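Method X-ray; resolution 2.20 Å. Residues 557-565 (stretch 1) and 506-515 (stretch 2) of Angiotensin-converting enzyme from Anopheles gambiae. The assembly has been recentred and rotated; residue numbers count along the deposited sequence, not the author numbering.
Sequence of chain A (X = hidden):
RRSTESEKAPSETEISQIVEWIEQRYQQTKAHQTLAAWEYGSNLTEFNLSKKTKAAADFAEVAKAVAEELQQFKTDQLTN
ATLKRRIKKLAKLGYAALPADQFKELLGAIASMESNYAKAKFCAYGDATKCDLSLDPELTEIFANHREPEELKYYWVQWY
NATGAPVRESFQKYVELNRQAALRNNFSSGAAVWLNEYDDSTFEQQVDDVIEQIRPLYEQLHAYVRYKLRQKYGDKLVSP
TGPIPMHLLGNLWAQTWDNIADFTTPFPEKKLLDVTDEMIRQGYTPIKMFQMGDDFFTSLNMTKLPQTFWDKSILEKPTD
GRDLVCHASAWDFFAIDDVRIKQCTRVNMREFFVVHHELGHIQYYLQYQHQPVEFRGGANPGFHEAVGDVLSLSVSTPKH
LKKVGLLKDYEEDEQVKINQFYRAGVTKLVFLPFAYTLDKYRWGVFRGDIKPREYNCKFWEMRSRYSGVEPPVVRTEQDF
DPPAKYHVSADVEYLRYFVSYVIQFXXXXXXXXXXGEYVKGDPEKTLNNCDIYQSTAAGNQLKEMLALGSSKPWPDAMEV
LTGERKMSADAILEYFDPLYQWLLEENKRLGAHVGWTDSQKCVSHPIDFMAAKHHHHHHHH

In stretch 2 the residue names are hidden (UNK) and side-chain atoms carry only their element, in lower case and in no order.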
ATOM      1  N   ALA A 557     -18.917   8.085   5.572  1.00 57.21           N
ATOM      2  CA  ALA A 557     -17.925   7.596   6.529  1.00 56.72           C
ATOM      3  C   ALA A 557     -16.861   8.657   6.803  1.00 55.51           C
ATOM      4  O   ALA A 557     -16.466   8.868   7.959  1.00 53.54           O
ATOM      5  CB  ALA A 557     -17.285   6.309   6.010  1.00 55.51           C
ATOM      6  N   MET A 558     -16.393   9.347   5.758  1.00 54.79           N
ATOM      7  CA  MET A 558     -15.382  10.374   5.968  1.00 54.32           C
ATOM      8  C   MET A 558     -15.929  11.519   6.810  1.00 55.33           C
ATOM      9  O   MET A 558     -15.302  11.945   7.785  1.00 53.76           O
ATOM     10  CB  MET A 558     -14.886  10.910   4.631  1.00 56.77           C
ATOM     11  CG  MET A 558     -13.920  12.082   4.788  1.00 55.64           C
ATOM     12  SD  MET A 558     -13.244  12.551   3.203  1.00 61.43           S
ATOM     13  CE  MET A 558     -11.826  11.470   3.175  1.00 52.15           C
ATOM     14  N   GLU A 559     -17.105  12.036   6.444  1.00 56.08           N
ATOM     15  CA  GLU A 559     -17.691  13.126   7.210  1.00 56.24           C
ATOM     16  C   GLU A 559     -17.740  12.819   8.699  1.00 54.99           C
ATOM     17  O   GLU A 559     -17.582  13.723   9.523  1.00 55.31           O
ATOM     18  CB  GLU A 559     -19.093  13.435   6.697  1.00 57.92           C
ATOM     19  CG  GLU A 559     -19.744  14.548   7.475  1.00 58.77           C
ATOM     20  CD  GLU A 559     -20.901  15.185   6.747  1.00 60.21           C
ATOM     21  OE1 GLU A 559     -21.615  14.472   6.001  1.00 61.49           O
ATOM     22  OE2 GLU A 559     -21.088  16.409   6.929  1.00 65.02           O
ATOM     23  N   VAL A 560     -17.912  11.551   9.068  1.00 55.04           N
ATOM     24  CA  VAL A 560     -18.007  11.189  10.480  1.00 54.11           C
ATOM     25  C   VAL A 560     -16.780  11.658  11.241  1.00 56.13           C
ATOM     26  O   VAL A 560     -16.862  12.063  12.412  1.00 56.98           O
ATOM     27  CB  VAL A 560     -18.203   9.666  10.622  1.00 56.16           C
ATOM     28  CG1 VAL A 560     -17.820   9.194  12.033  1.00 57.67           C
ATOM     29  CG2 VAL A 560     -19.622   9.286  10.287  1.00 54.47           C
ATOM     30  N   LEU A 561     -15.615  11.568  10.611  1.00 56.17           N
ATOM     31  CA  LEU A 561     -14.375  11.946  11.278  1.00 55.16           C
ATOM     32  C   LEU A 561     -13.915  13.355  10.946  1.00 53.83           C
ATOM     33  O   LEU A 561     -13.316  14.011  11.801  1.00 55.45           O
ATOM     34  CB  LEU A 561     -13.267  10.966  10.902  1.00 55.49           C
ATOM     35  CG  LEU A 561     -11.889  11.292  11.457  1.00 52.79           C
ATOM     36  CD1 LEU A 561     -11.932  11.452  12.939  1.00 55.33           C
ATOM     37  CD2 LEU A 561     -10.939  10.186  11.064  1.00 52.66           C
ATOM     38  N   THR A 562     -14.188  13.838   9.741  1.00 54.01           N
ATOM     39  CA  THR A 562     -13.593  15.075   9.260  1.00 54.45           C
ATOM     40  C   THR A 562     -14.582  16.209   9.056  1.00 56.55           C
ATOM     41  O   THR A 562     -14.147  17.355   8.885  1.00 58.85           O
ATOM     42  CB  THR A 562     -12.874  14.829   7.921  1.00 52.41           C
ATOM     43  OG1 THR A 562     -13.830  14.747   6.859  1.00 54.25           O
ATOM     44  CG2 THR A 562     -12.084  13.534   7.967  1.00 52.28           C
ATOM     45  N   GLY A 563     -15.887  15.937   9.046  1.00 54.36           N
ATOM     46  CA  GLY A 563     -16.840  16.952   8.659  1.00 55.31           C
ATOM     47  C   GLY A 563     -16.799  17.319   7.194  1.00 57.83           C
ATOM     48  O   GLY A 563     -17.586  18.164   6.752  1.00 59.33           O
ATOM     49  N   GLU A 564     -15.910  16.712   6.428  1.00 57.57           N
ATOM     50  CA  GLU A 564     -15.838  16.918   4.996  1.00 57.58           C
ATOM     51  C   GLU A 564     -16.275  15.634   4.313  1.00 56.26           C
ATOM     52  O   GLU A 564     -16.228  14.547   4.896  1.00 57.23           O
ATOM     53  CB  GLU A 564     -14.428  17.307   4.561  1.00 60.63           C
ATOM     54  CG  GLU A 564     -13.980  18.668   5.060  1.00 67.18           C
ATOM     55  CD  GLU A 564     -12.505  18.906   4.807  1.00 74.52           C
ATOM     56  OE1 GLU A 564     -11.713  17.925   4.927  1.00 68.16           O
ATOM     57  OE2 GLU A 564     -12.154  20.067   4.492  1.00 74.36           O
ATOM     58  N   ARG A 565     -16.703  15.776   3.069  1.00 53.23           N
ATOM     59  CA  ARG A 565     -17.239  14.658   2.312  1.00 56.49           C
ATOM     60  C   ARG A 565     -16.451  14.387   1.040  1.00 56.31           C
ATOM     61  O   ARG A 565     -16.906  13.603   0.202  1.00 57.72           O
ATOM     62  CB  ARG A 565     -18.711  14.920   1.988  1.00 56.19           C
ATOM     63  CG  ARG A 565     -19.545  15.231   3.236  1.00 57.77           C
ATOM     64  CD  ARG A 565     -20.975  15.610   2.898  1.00 58.87           C
ATOM     65  NE  ARG A 565     -21.525  14.783   1.828  1.00 57.23           N
ATOM     66  CZ  ARG A 565     -22.046  13.569   2.014  1.00 59.25           C
ATOM     67  NH1 ARG A 565     -22.087  13.024   3.226  1.00 58.56           N
ATOM     68  NH2 ARG A 565     -22.518  12.899   0.979  1.00 59.35           N
ATOM     69  N   UNK A 506      -5.987  14.079   5.689  1.00 45.56           N
ATOM     70  CA  UNK A 506      -7.278  14.592   6.144  1.00 46.47           C
ATOM     71  C   UNK A 506      -7.679  13.961   7.474  1.00 46.12           C
ATOM     72  O   UNK A 506      -8.110  14.659   8.391  1.00 48.60           O
ATOM     73  c   UNK A 506      -8.024  15.035   3.754  1.00 44.45           C
ATOM     74  n   UNK A 506     -10.190  15.486   2.830  1.00 49.43           N
ATOM     75  c   UNK A 506      -8.334  14.341   5.071  1.00 45.11           C
ATOM     76  c   UNK A 506      -9.063  14.805   2.703  1.00 47.02           C
ATOM     77  o   UNK A 506      -8.854  14.031   1.753  1.00 48.83           O
ATOM     78  N   UNK A 507      -7.517  12.642   7.602  1.00 47.86           N
ATOM     79  CA  UNK A 507      -7.811  11.947   8.854  1.00 46.44           C
ATOM     80  C   UNK A 507      -6.887  12.434   9.970  1.00 48.45           C
ATOM     81  O   UNK A 507      -7.334  12.723  11.088  1.00 48.96           O
ATOM     82  c   UNK A 507      -9.317   7.922   6.346  1.00 46.14           C
ATOM     83  c   UNK A 507     -10.702   9.855   6.464  1.00 49.21           C
ATOM     84  c   UNK A 507      -8.640   9.807   7.694  1.00 45.84           C
ATOM     85  c   UNK A 507      -8.418   8.534   7.206  1.00 45.52           C
ATOM     86  c   UNK A 507     -10.458   8.581   5.971  1.00 48.00           C
ATOM     87  c   UNK A 507      -7.652  10.434   8.663  1.00 43.89           C
ATOM     88  c   UNK A 507      -9.795  10.460   7.317  1.00 46.50           C
ATOM     89  N   UNK A 508      -5.582  12.521   9.684  1.00 46.75           N
ATOM     90  CA  UNK A 508      -4.621  12.988  10.682  1.00 47.85           C
ATOM     91  C   UNK A 508      -4.965  14.388  11.173  1.00 49.29           C
ATOM     92  O   UNK A 508      -4.871  14.674  12.372  1.00 51.08           O
ATOM     93  n   UNK A 508      -0.455  14.521  11.932  1.00 48.46           N
ATOM     94  c   UNK A 508      -3.218  12.961  10.076  1.00 48.36           C
ATOM     95  c   UNK A 508      -2.130  13.476  10.974  1.00 47.14           C
ATOM     96  n   UNK A 508      -1.745  12.829  12.123  1.00 46.52           N
ATOM     97  c   UNK A 508      -1.304  14.541  10.852  1.00 47.80           C
ATOM     98  c   UNK A 508      -0.738  13.473  12.680  1.00 46.85           C
ATOM     99  N   UNK A 509      -5.334  15.283  10.259  1.00 48.09           N
ATOM    100  CA  UNK A 509      -5.665  16.647  10.649  1.00 49.29           C
ATOM    101  C   UNK A 509      -6.871  16.662  11.577  1.00 51.15           C
ATOM    102  O   UNK A 509      -6.875  17.375  12.588  1.00 52.32           O
ATOM    103  n   UNK A 509      -6.727  20.938   5.913  1.00 55.32           N
ATOM    104  c   UNK A 509      -7.489  19.898   6.252  1.00 54.41           C
ATOM    105  c   UNK A 509      -6.449  18.912   9.700  1.00 52.25           C
ATOM    106  c   UNK A 509      -5.941  17.489   9.406  1.00 48.86           C
ATOM    107  c   UNK A 509      -6.432  19.799   8.469  1.00 51.03           C
ATOM    108  n   UNK A 509      -8.371  19.408   5.388  1.00 54.58           N
ATOM    109  n   UNK A 509      -7.365  19.346   7.452  1.00 51.28           N
ATOM    110  N   UNK A 510      -7.902  15.883  11.246  1.00 50.54           N
ATOM    111  CA  UNK A 510      -9.090  15.824  12.084  1.00 49.65           C
ATOM    112  C   UNK A 510      -8.776  15.229  13.447  1.00 51.77           C
ATOM    113  O   UNK A 510      -9.278  15.704  14.471  1.00 52.30           O
ATOM    114  c   UNK A 510     -10.176  15.013  11.376  1.00 50.15           C
ATOM    115  N   UNK A 511      -7.932  14.203  13.495  1.00 50.23           N
ATOM    116  CA  UNK A 511      -7.648  13.581  14.783  1.00 52.47           C
ATOM    117  C   UNK A 511      -6.792  14.480  15.662  1.00 53.49           C
ATOM    118  O   UNK A 511      -6.971  14.504  16.887  1.00 52.51           O
ATOM    119  c   UNK A 511      -6.965  12.225  14.580  1.00 49.16           C
ATOM    120  N   UNK A 512      -5.833  15.194  15.063  1.00 52.63           N
ATOM    121  CA  UNK A 512      -5.036  16.143  15.829  1.00 53.49           C
ATOM    122  C   UNK A 512      -5.908  17.272  16.362  1.00 52.72           C
ATOM    123  O   UNK A 512      -5.758  17.692  17.510  1.00 55.01           O
ATOM    124  s   UNK A 512      -2.764  15.402  14.366  1.00 54.16           S
ATOM    125  c   UNK A 512      -3.900  16.691  14.964  1.00 54.69           C
ATOM    126  N   UNK A 513      -6.835  17.771  15.545  1.00 52.93           N
ATOM    127  CA  UNK A 513      -7.774  18.782  16.021  1.00 54.49           C
ATOM    128  C   UNK A 513      -8.510  18.299  17.274  1.00 55.80           C
ATOM    129  O   UNK A 513      -8.512  18.971  18.316  1.00 55.55           O
ATOM    130  c   UNK A 513      -8.769  19.111  14.910  1.00 51.52           C
ATOM    131  N   UNK A 514      -9.125  17.107  17.186  1.00 55.27           N
ATOM    132  CA  UNK A 514      -9.826  16.522  18.325  1.00 54.50           C
ATOM    133  C   UNK A 514      -8.922  16.322  19.535  1.00 55.59           C
ATOM    134  O   UNK A 514      -9.401  16.392  20.673  1.00 58.69           O
ATOM    135  c   UNK A 514     -11.829  13.844  16.342  1.00 56.97           C
ATOM    136  c   UNK A 514     -12.828  15.827  17.478  1.00 55.60           C
ATOM    137  c   UNK A 514     -10.431  15.174  17.920  1.00 52.35           C
ATOM    138  c   UNK A 514     -11.552  15.241  16.893  1.00 54.78           C
ATOM    139  N   UNK A 515      -7.635  16.027  19.327  1.00 52.84           N
ATOM    140  CA  UNK A 515      -6.725  15.860  20.456  1.00 53.60           C
ATOM    141  C   UNK A 515      -6.169  17.179  20.978  1.00 55.20           C
ATOM    142  O   UNK A 515      -5.315  17.156  21.873  1.00 56.08           O
ATOM    143  c   UNK A 515      -5.559  14.943  20.071  1.00 54.82           C
TER
HETATM  144  O   HOH W   1      -9.803  19.946   2.942  1.00 58.93           O

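Position 506 carries three carbons in a row, the third bearing one oxygen and one nitrogen, a primary amide lying near Glu 564 and Met 558: Gln 506. Its NE2 lies 3.6 Å from OE1 of Glu 564, too long to count as a hydrogen bond, and Gln 506 OE1 sits 4.2 Å from CE of Met 558. Both amide ends are hydrogen-bonded outside the two stretches.

Position 507 has one carbon and then a ring of six carbons, which touch Met 558, Leu 561 and Thr 562; this is Phe 507. Its CA-to-CB bond points sideways, but chi1 in m brings the ring nearer stretch 1. Met 558 CE approaches Phe 507 CE1 at 3.8 Å, Leu 561 CD2 approaches Phe 507 CD1 at 3.9 Å, and Thr 562 CG2 meets the ring edge, also 3.9 Å from CD1.

Position 508 shows one carbon and a five-membered ring of three carbons and two nitrogens; its CA-to-CB bond points away from stretch 1, and the side chain comes no nearer than 8.3 Å: His 508.

At 509 three carbons lead to a nitrogen and then a carbon carrying two more nitrogens, one of them near Glu 564: the guanidinium of Arg 509. Its NH2 forms a long salt bridge with Glu 564 OE1, at 3.7 Å. Water 1 bridges the pair, accepting from Arg 509 NH2 at 2.9 Å and donating to Glu 564 OE2 at 2.8 Å.

Position 510 has a single side-chain carbon, 3.3 Å from the backbone O of Leu 561 and 4.0 Å from CA of Thr 562. It is Ala 510, and its CA lies 5.4 Å from CA of Thr 562; the methyl points toward stretch 1 where the two backbones are nearest in register.

Position 511 again has one carbon, set sideways and touching nothing on stretch 1: Ala 511. At 512 a carbon followed by sulfur, out of reach, gives Cys 512, covalently bonded elsewhere in the structure. The single carbon at 513 makes Ala 513, exposed and out of reach.

Position 514 has four carbons, forked at the second and touching Leu 561, hence Leu 514; its CD1 lies 4.2 Å from CD1 of Leu 561. Position 515, one carbon beyond the helix, is Ala 515, also out of reach.

The contact joins helices inclined at 35°, with axes 9.6 Å apart. Leu 561 packs against Phe 507, Ala 510 and Leu 514, spaced three and four residues apart. No direct hydrogen bond crosses; apolar packing is supplemented by a charged, water-bridged pair. Thr 562 OG1 instead serves its own stretch, accepting from Glu 564 N at 2.9 Å.

Stretch 2 506-515: QFHRAACALA
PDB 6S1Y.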